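Local coordinates for disulphide isomerase (Xylella fastidiosa, PDB 3FK8), which probably acts as a thioredoxin-fold thiol-disulphide isomerase, at residues T28-W40 against I60-F74. Sequence-based numbering, arbitrary orientation.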
loop_
_atom_site.group_PDB
_atom_site.type_symbol
_atom_site.label_atom_id
_atom_site.label_comp_id
_atom_site.label_asym_id
_atom_site.label_seq_id
_atom_site.Cartn_x
_atom_site.Cartn_y
_atom_site.Cartn_z
ATOM N N THR A 28 1.254 -17.262 6.796
ATOM C CA THR A 28 2.480 -17.411 5.993
ATOM C C THR A 28 3.728 -16.829 6.668
ATOM O O THR A 28 4.844 -16.937 6.132
ATOM C CB THR A 28 2.310 -16.772 4.590
ATOM O OG1 THR A 28 2.126 -15.356 4.733
ATOM C CG2 THR A 28 1.128 -17.380 3.843
ATOM N N HIS A 29 3.543 -16.192 7.828
ATOM C CA HIS A 29 4.619 -15.477 8.544
ATOM C C HIS A 29 5.249 -14.397 7.655
ATOM O O HIS A 29 6.465 -14.314 7.495
ATOM C CB HIS A 29 5.702 -16.427 9.080
ATOM C CG HIS A 29 6.524 -15.830 10.184
ATOM N ND1 HIS A 29 5.965 -15.236 11.298
ATOM C CD2 HIS A 29 7.868 -15.747 10.357
ATOM C CE1 HIS A 29 6.925 -14.800 12.098
ATOM N NE2 HIS A 29 8.091 -15.088 11.543
ATOM N N LYS A 30 4.379 -13.613 7.030
ATOM C CA LYS A 30 4.804 -12.484 6.216
ATOM C C LYS A 30 4.155 -11.205 6.701
ATOM O O LYS A 30 3.045 -11.223 7.233
ATOM C CB LYS A 30 4.412 -12.670 4.757
ATOM C CG LYS A 30 5.206 -13.744 4.029
ATOM C CD LYS A 30 4.446 -14.182 2.826
ATOM C CE LYS A 30 4.622 -13.242 1.682
ATOM N NZ LYS A 30 4.289 -13.938 0.415
ATOM N N PRO A 31 4.864 -10.091 6.555
ATOM C CA PRO A 31 4.213 -8.791 6.794
ATOM C C PRO A 31 3.148 -8.490 5.729
ATOM O O PRO A 31 3.182 -9.044 4.600
ATOM C CB PRO A 31 5.384 -7.813 6.673
ATOM C CG PRO A 31 6.365 -8.471 5.783
ATOM C CD PRO A 31 6.240 -9.944 6.039
ATOM N N THR A 32 2.209 -7.629 6.086
ATOM C CA THR A 32 1.188 -7.150 5.166
ATOM C C THR A 32 1.470 -5.697 4.800
ATOM O O THR A 32 1.815 -4.884 5.657
ATOM C CB THR A 32 -0.182 -7.259 5.809
ATOM O OG1 THR A 32 -0.432 -8.630 6.107
ATOM C CG2 THR A 32 -1.303 -6.706 4.898
ATOM N N LEU A 33 1.357 -5.392 3.516
ATOM C CA LEU A 33 1.509 -4.055 3.002
ATOM C C LEU A 33 0.134 -3.474 2.690
ATOM O O LEU A 33 -0.605 -4.014 1.877
ATOM C CB LEU A 33 2.305 -4.182 1.729
ATOM C CG LEU A 33 2.627 -2.958 0.956
ATOM C CD1 LEU A 33 3.536 -2.061 1.806
ATOM C CD2 LEU A 33 3.305 -3.290 -0.378
ATOM N N LEU A 34 -0.208 -2.421 3.405
ATOM C CA LEU A 34 -1.432 -1.671 3.133
ATOM C C LEU A 34 -1.071 -0.433 2.290
ATOM O O LEU A 34 -0.219 0.362 2.709
ATOM C CB LEU A 34 -2.042 -1.202 4.428
ATOM C CG LEU A 34 -2.371 -2.226 5.498
ATOM C CD1 LEU A 34 -3.085 -1.625 6.697
ATOM C CD2 LEU A 34 -3.178 -3.370 4.909
ATOM N N VAL A 35 -1.692 -0.318 1.128
ATOM C CA VAL A 35 -1.401 0.785 0.211
ATOM C C VAL A 35 -2.625 1.650 0.117
ATOM O O VAL A 35 -3.675 1.215 -0.386
ATOM C CB VAL A 35 -0.991 0.305 -1.206
ATOM C CG1 VAL A 35 -0.560 1.487 -2.032
ATOM C CG2 VAL A 35 0.106 -0.776 -1.102
ATOM N N PHE A 36 -2.530 2.863 0.670
ATOM C CA PHE A 36 -3.659 3.820 0.672
ATOM C C PHE A 36 -3.530 4.778 -0.504
ATOM O O PHE A 36 -2.490 5.413 -0.687
ATOM C CB PHE A 36 -3.632 4.627 1.958
ATOM C CG PHE A 36 -3.941 3.836 3.196
ATOM C CD1 PHE A 36 -5.235 3.882 3.756
ATOM C CD2 PHE A 36 -2.972 3.051 3.826
ATOM C CE1 PHE A 36 -5.516 3.148 4.919
ATOM C CE2 PHE A 36 -3.284 2.333 4.999
ATOM C CZ PHE A 36 -4.510 2.388 5.525
ATOM N N GLY A 37 -4.597 4.942 -1.284
ATOM C CA GLY A 37 -4.517 5.806 -2.446
ATOM C C GLY A 37 -5.882 5.936 -3.077
ATOM O O GLY A 37 -6.913 5.583 -2.471
ATOM N N ALA A 38 -5.922 6.418 -4.317
ATOM C CA ALA A 38 -7.187 6.596 -5.001
ATOM C C ALA A 38 -6.902 6.641 -6.487
ATOM O O ALA A 38 -5.806 7.016 -6.930
ATOM C CB ALA A 38 -7.889 7.869 -4.568
ATOM N N ASN A 39 -7.928 6.379 -7.298
ATOM C CA ASN A 39 -7.754 6.321 -8.744
ATOM C C ASN A 39 -7.505 7.661 -9.404
ATOM O O ASN A 39 -6.895 7.692 -10.471
ATOM C CB ASN A 39 -8.972 5.629 -9.376
ATOM C CG ASN A 39 -9.043 4.164 -9.021
ATOM O OD1 ASN A 39 -8.033 3.476 -8.954
ATOM N ND2 ASN A 39 -10.239 3.683 -8.744
ATOM N N TRP A 40 -7.950 8.747 -8.783
ATOM C CA TRP A 40 -7.730 10.084 -9.349
ATOM C C TRP A 40 -6.299 10.532 -9.218
ATOM O O TRP A 40 -5.917 11.495 -9.876
ATOM C CB TRP A 40 -8.670 11.127 -8.706
ATOM C CG TRP A 40 -8.461 11.288 -7.260
ATOM C CD1 TRP A 40 -9.201 10.681 -6.242
ATOM C CD2 TRP A 40 -7.457 12.091 -6.595
ATOM N NE1 TRP A 40 -8.695 11.067 -5.020
ATOM C CE2 TRP A 40 -7.619 11.905 -5.191
ATOM C CE3 TRP A 40 -6.429 12.936 -7.039
ATOM C CZ2 TRP A 40 -6.809 12.560 -4.247
ATOM C CZ3 TRP A 40 -5.640 13.580 -6.113
ATOM C CH2 TRP A 40 -5.824 13.389 -4.725
ATOM N N ILE A 60 7.556 -7.947 -4.282
ATOM C CA ILE A 60 6.393 -7.731 -3.401
ATOM C C ILE A 60 5.721 -9.080 -3.087
ATOM O O ILE A 60 5.373 -9.385 -1.915
ATOM C CB ILE A 60 5.375 -6.765 -4.065
ATOM C CG1 ILE A 60 5.983 -5.343 -4.265
ATOM C CG2 ILE A 60 4.103 -6.642 -3.239
ATOM C CD1 ILE A 60 6.522 -4.669 -2.996
ATOM N N ALA A 61 5.554 -9.916 -4.115
ATOM C CA ALA A 61 4.861 -11.194 -3.911
ATOM C C ALA A 61 5.640 -12.102 -2.955
ATOM O O ALA A 61 5.045 -12.826 -2.125
ATOM C CB ALA A 61 4.555 -11.890 -5.249
ATOM N N LYS A 62 6.968 -12.088 -3.057
ATOM C CA LYS A 62 7.758 -12.943 -2.180
ATOM C C LYS A 62 7.673 -12.533 -0.697
ATOM O O LYS A 62 7.686 -13.383 0.224
ATOM C CB LYS A 62 9.199 -12.928 -2.641
ATOM C CG LYS A 62 10.180 -13.581 -1.642
ATOM C CD LYS A 62 11.494 -13.900 -2.325
ATOM C CE LYS A 62 12.323 -14.828 -1.441
ATOM N NZ LYS A 62 12.601 -14.191 -0.123
ATOM N N HIS A 63 7.588 -11.215 -0.470
ATOM C CA HIS A 63 7.752 -10.694 0.880
ATOM C C HIS A 63 6.525 -10.229 1.603
ATOM O O HIS A 63 6.572 -10.162 2.838
ATOM C CB HIS A 63 8.757 -9.564 0.862
ATOM C CG HIS A 63 10.128 -10.040 0.595
ATOM N ND1 HIS A 63 10.696 -9.949 -0.648
ATOM C CD2 HIS A 63 11.024 -10.681 1.383
ATOM C CE1 HIS A 63 11.901 -10.495 -0.616
ATOM N NE2 HIS A 63 12.127 -10.925 0.606
ATOM N N PHE A 64 5.431 -9.932 0.907
ATOM C CA PHE A 64 4.265 -9.292 1.532
ATOM C C PHE A 64 2.971 -9.907 1.124
ATOM O O PHE A 64 2.838 -10.459 0.016
ATOM C CB PHE A 64 4.167 -7.818 1.076
ATOM C CG PHE A 64 5.352 -6.975 1.450
ATOM C CD1 PHE A 64 5.446 -6.455 2.746
ATOM C CD2 PHE A 64 6.342 -6.650 0.484
ATOM C CE1 PHE A 64 6.538 -5.686 3.095
ATOM C CE2 PHE A 64 7.434 -5.878 0.837
ATOM C CZ PHE A 64 7.520 -5.375 2.151
ATOM N N GLU A 65 1.996 -9.812 2.011
ATOM C CA GLU A 65 0.586 -9.862 1.600
ATOM C C GLU A 65 0.227 -8.420 1.311
ATOM O O GLU A 65 0.853 -7.516 1.889
ATOM C CB GLU A 65 -0.271 -10.421 2.732
ATOM C CG GLU A 65 0.051 -11.900 3.080
ATOM C CD GLU A 65 -0.194 -12.861 1.939
ATOM O OE1 GLU A 65 -1.171 -12.684 1.170
ATOM O OE2 GLU A 65 0.624 -13.805 1.781
ATOM N N VAL A 66 -0.647 -8.156 0.361
ATOM C CA VAL A 66 -0.889 -6.744 -0.045
ATOM C C VAL A 66 -2.384 -6.455 -0.132
ATOM O O VAL A 66 -3.174 -7.286 -0.610
ATOM C CB VAL A 66 -0.348 -6.477 -1.440
ATOM C CG1 VAL A 66 -0.565 -5.022 -1.864
ATOM C CG2 VAL A 66 1.102 -6.821 -1.548
ATOM N N VAL A 67 -2.772 -5.275 0.347
ATOM C CA VAL A 67 -4.154 -4.765 0.242
ATOM C C VAL A 67 -4.094 -3.326 -0.198
ATOM O O VAL A 67 -3.367 -2.544 0.413
ATOM C CB VAL A 67 -4.927 -4.788 1.585
ATOM C CG1 VAL A 67 -6.338 -4.173 1.447
ATOM C CG2 VAL A 67 -5.025 -6.192 2.121
ATOM N N LYS A 68 -4.878 -2.978 -1.225
ATOM C CA LYS A 68 -5.056 -1.581 -1.651
ATOM C C LYS A 68 -6.307 -1.009 -1.052
ATOM O O LYS A 68 -7.351 -1.667 -1.167
ATOM C CB LYS A 68 -5.083 -1.453 -3.166
ATOM C CG LYS A 68 -3.679 -1.447 -3.792
ATOM C CD LYS A 68 -3.745 -1.217 -5.307
ATOM C CE LYS A 68 -3.936 -2.532 -6.030
ATOM N NZ LYS A 68 -3.892 -2.412 -7.539
ATOM N N ILE A 69 -6.210 0.130 -0.375
ATOM C CA ILE A 69 -7.335 0.758 0.306
ATOM C C ILE A 69 -7.650 2.095 -0.386
ATOM O O ILE A 69 -6.820 3.026 -0.385
ATOM C CB ILE A 69 -7.033 1.010 1.814
ATOM C CG1 ILE A 69 -6.772 -0.353 2.454
ATOM C CG2 ILE A 69 -8.162 1.703 2.465
ATOM C CD1 ILE A 69 -5.835 -0.355 3.547
ATOM N N ASP A 70 -8.827 2.171 -1.000
ATOM C CA ASP A 70 -9.316 3.402 -1.607
ATOM C C ASP A 70 -9.671 4.436 -0.546
ATOM O O ASP A 70 -10.457 4.160 0.337
ATOM C CB ASP A 70 -10.580 3.062 -2.408
ATOM C CG ASP A 70 -11.171 4.293 -3.073
ATOM O OD1 ASP A 70 -10.423 5.174 -3.485
ATOM O OD2 ASP A 70 -12.409 4.323 -3.210
ATOM N N VAL A 71 -9.109 5.640 -0.670
ATOM C CA VAL A 71 -9.490 6.725 0.222
ATOM C C VAL A 71 -10.325 7.759 -0.493
ATOM O O VAL A 71 -10.700 8.760 0.123
ATOM C CB VAL A 71 -8.318 7.369 0.982
ATOM C CG1 VAL A 71 -7.637 6.315 1.893
ATOM C CG2 VAL A 71 -7.325 8.050 0.064
ATOM N N GLY A 72 -10.702 7.513 -1.742
ATOM C CA GLY A 72 -11.576 8.454 -2.460
ATOM C C GLY A 72 -10.943 9.832 -2.539
ATOM O O GLY A 72 -9.719 9.977 -2.600
ATOM N N ASN A 73 -11.803 10.849 -2.467
ATOM C CA ASN A 73 -11.313 12.249 -2.393
ATOM C C ASN A 73 -11.021 12.605 -0.950
ATOM O O ASN A 73 -11.628 13.504 -0.390
ATOM C CB ASN A 73 -12.327 13.219 -3.023
ATOM C CG ASN A 73 -12.443 13.015 -4.507
ATOM O OD1 ASN A 73 -13.527 12.755 -5.032
ATOM N ND2 ASN A 73 -11.321 13.091 -5.188
ATOM N N PHE A 74 -10.110 11.853 -0.333
ATOM C CA PHE A 74 -9.914 11.958 1.105
ATOM C C PHE A 74 -11.257 11.898 1.846
ATOM O O PHE A 74 -11.495 12.676 2.789
ATOM C CB PHE A 74 -9.091 13.200 1.505
ATOM C CG PHE A 74 -7.734 13.204 0.893
ATOM C CD1 PHE A 74 -6.723 12.439 1.485
ATOM C CD2 PHE A 74 -7.445 13.961 -0.241
ATOM C CE1 PHE A 74 -5.455 12.417 0.933
ATOM C CE2 PHE A 74 -6.149 13.925 -0.769
ATOM C CZ PHE A 74 -5.173 13.153 -0.171
HETATM O O HOH W 1 -10.494 6.019 -6.102
#
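One face of the Phe36 ring carries the methyl end of Ile69, whose CD1 makes a CH-pi contact 3.9 Å from the Phe36 ring centroid, while CG1 of Val71 meets the ring at its edge. Phe36 and Ile69 run side by side in the same direction; CG1 of Ile69 stands beside its own backbone N (chi1 -61°), which carries CD1 over the ring. The Trp40 indole, beyond the strands, is met differently: ND2 of Asn73 lies over one face, offset toward the rim, and Gly72 O and Phe74 CE2 approach its edge. Trp40 NE1 gives a nearly straight hydrogen bond in the ring plane to Gly72 O (2.8 Å), yet reaches that oxygen from above its carbonyl plane.

Strands 32-37 and 65-70 pair in parallel, from Glu65 N to Pro31 O (2.9 Å) through to Val71 N to Gly37 O (2.8 Å). Thr32, Leu34 and Phe36 share a sheet face with Glu65, Val67 and Ile69, against helix 14-28; on the other, Leu33 packs beside Phe64 and touches Phe128 of helix 121-132. Strand 65-70 is an outer strand of the thioredoxin-fold sheet, and strand 32-37 is flanked on its other side by strand 94-98.

Where the strands begin, Lys30 bends at chi3 (81°), bringing NZ to Ala61 O (2.9 Å); its salt bridge from NZ to Glu65 OE2 is long (3.9 Å). Asp70 OD1 takes Gly72 N (2.9 Å) in an Asx turn and a water shared with Asn39 N, while OD2 pairs with Arg76. The positive NZ probably offsets the partial negative charge at the C-terminal end of helix 54-63; where the strands finish, Arg76 probably stabilises buried Asp70 as an anion, and strand 32-37 leads on toward the presumed CxxC motif.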